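Local coordinates for hypothetical protein aq_1494 (Aquifex aeolicus, PDB 2EGI) that probably hydrolyses acyl-CoA thioesters, as a putative esterase of the 4-hydroxybenzoyl-CoA thioesterase family with the HotDog fold, at residues E31-F36 with V75-E80. Sequence-based numbering, arbitrary orientation.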
# COMPACT_ATOMS: atom_id res chain seq x y z
N GLU B 31 -4.19 0.84 -12.27
CA GLU B 31 -5.27 -0.07 -12.58
C GLU B 31 -5.98 0.46 -13.81
O GLU B 31 -6.30 -0.30 -14.74
CB GLU B 31 -6.25 -0.20 -11.41
CG GLU B 31 -5.62 -0.63 -10.09
CD GLU B 31 -6.65 -0.92 -8.99
OE1 GLU B 31 -7.84 -0.56 -9.16
OE2 GLU B 31 -6.27 -1.49 -7.95
N ALA B 32 -6.21 1.77 -13.84
CA ALA B 32 -6.88 2.41 -14.97
C ALA B 32 -6.10 2.21 -16.27
O ALA B 32 -6.70 1.97 -17.32
CB ALA B 32 -7.07 3.89 -14.69
N ARG B 33 -4.78 2.32 -16.21
CA ARG B 33 -3.95 2.13 -17.39
C ARG B 33 -4.13 0.68 -17.81
O ARG B 33 -4.22 0.37 -19.00
CB ARG B 33 -2.47 2.37 -17.08
CG ARG B 33 -2.10 3.81 -16.79
CD ARG B 33 -0.61 4.06 -17.03
NE ARG B 33 0.25 3.44 -16.02
CZ ARG B 33 0.40 3.92 -14.79
NH1 ARG B 33 -0.25 5.02 -14.42
NH2 ARG B 33 1.23 3.32 -13.93
N GLY B 34 -4.17 -0.20 -16.82
CA GLY B 34 -4.32 -1.62 -17.07
C GLY B 34 -5.58 -1.98 -17.83
O GLY B 34 -5.55 -2.81 -18.74
N GLU B 35 -6.69 -1.36 -17.46
CA GLU B 35 -7.93 -1.67 -18.16
C GLU B 35 -7.96 -0.98 -19.51
O GLU B 35 -8.56 -1.48 -20.46
CB GLU B 35 -9.14 -1.28 -17.30
CG GLU B 35 -9.30 -2.17 -16.07
CD GLU B 35 -9.07 -3.65 -16.38
OE1 GLU B 35 -9.91 -4.24 -17.09
OE2 GLU B 35 -8.05 -4.21 -15.93
N PHE B 36 -7.30 0.16 -19.60
CA PHE B 36 -7.24 0.88 -20.86
C PHE B 36 -6.54 -0.01 -21.89
O PHE B 36 -7.09 -0.31 -22.95
CB PHE B 36 -6.48 2.19 -20.70
CG PHE B 36 -6.25 2.92 -21.99
CD1 PHE B 36 -7.29 3.60 -22.61
CD2 PHE B 36 -4.99 2.93 -22.59
CE1 PHE B 36 -7.08 4.28 -23.81
CE2 PHE B 36 -4.78 3.61 -23.79
CZ PHE B 36 -5.82 4.28 -24.40
N VAL B 75 -12.06 7.03 -12.56
CA VAL B 75 -10.79 7.57 -13.01
C VAL B 75 -10.96 7.69 -14.51
O VAL B 75 -11.17 6.70 -15.21
CB VAL B 75 -9.60 6.63 -12.70
CG1 VAL B 75 -8.32 7.20 -13.30
CG2 VAL B 75 -9.43 6.45 -11.20
N HIS B 76 -10.90 8.91 -15.02
CA HIS B 76 -11.01 9.11 -16.46
C HIS B 76 -9.60 9.37 -16.99
O HIS B 76 -8.94 10.30 -16.53
CB HIS B 76 -11.92 10.31 -16.76
CG HIS B 76 -13.35 10.09 -16.39
ND1 HIS B 76 -14.37 10.90 -16.85
CD2 HIS B 76 -13.95 9.15 -15.62
CE1 HIS B 76 -15.53 10.47 -16.37
NE2 HIS B 76 -15.29 9.40 -15.62
N LEU B 77 -9.12 8.56 -17.93
CA LEU B 77 -7.78 8.78 -18.44
C LEU B 77 -7.75 9.15 -19.90
O LEU B 77 -8.53 8.64 -20.69
CB LEU B 77 -6.86 7.58 -18.17
CG LEU B 77 -6.63 6.35 -19.06
CD1 LEU B 77 -6.18 6.68 -20.48
CD2 LEU B 77 -5.55 5.53 -18.38
N ASN B 78 -6.83 10.03 -20.24
CA ASN B 78 -6.68 10.51 -21.59
C ASN B 78 -5.23 10.46 -21.98
O ASN B 78 -4.35 10.39 -21.13
CB ASN B 78 -7.18 11.95 -21.70
CG ASN B 78 -8.65 12.08 -21.42
OD1 ASN B 78 -9.49 11.79 -22.27
ND2 ASN B 78 -8.98 12.49 -20.21
N LEU B 79 -4.99 10.50 -23.28
CA LEU B 79 -3.64 10.49 -23.83
C LEU B 79 -3.28 11.94 -24.09
O LEU B 79 -3.91 12.61 -24.90
CB LEU B 79 -3.61 9.68 -25.13
CG LEU B 79 -2.31 9.67 -25.93
CD1 LEU B 79 -1.18 9.04 -25.11
CD2 LEU B 79 -2.55 8.89 -27.21
N GLU B 80 -2.26 12.42 -23.39
CA GLU B 80 -1.82 13.80 -23.55
C GLU B 80 -0.80 13.97 -24.66
O GLU B 80 -0.89 14.90 -25.47
CB GLU B 80 -1.22 14.33 -22.25
CG GLU B 80 -2.23 14.63 -21.16
CD GLU B 80 -3.30 15.59 -21.63
OE1 GLU B 80 -2.94 16.62 -22.24
OE2 GLU B 80 -4.49 15.33 -21.38
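L77 reaches from the strand to the helix and divides its two methyls between three residues. L77 CD1 sits over one face of the F36 ring, 4.1 Å from the centroid and 19° off the ring normal, a CH-pi contact offset toward F36 CD1 at the rim. L77 CD2 rests on the helix backbone, 3.9 Å from the CA of R33 and equally far from the O of A32, an oxygen already engaged by the N of F36 one turn later. Two residues back along the strand, V75 lays CG1 against the CB of A32 at 3.8 Å; the small alanine lets the backbones come close here, with CA atoms of A32 and V75 6.8 Å apart. F36 points CG anti to its own N (chi1 174°), which carries the ring toward the strand, where one face meets L77 CD1. R33 contributes only its aliphatic root, while its NH1 bonds to the hydroxyl of Y91 on strand 86-95. The axes of 31-36 and 75-80 cross at -62°, as the central helix 22-39 of a HotDog fold packs on strand 72-82 of its curled sheet. The side-chain contacts across this buried junction are apolar, so it rests on shape and dispersion between methyls, ring and helix backbone.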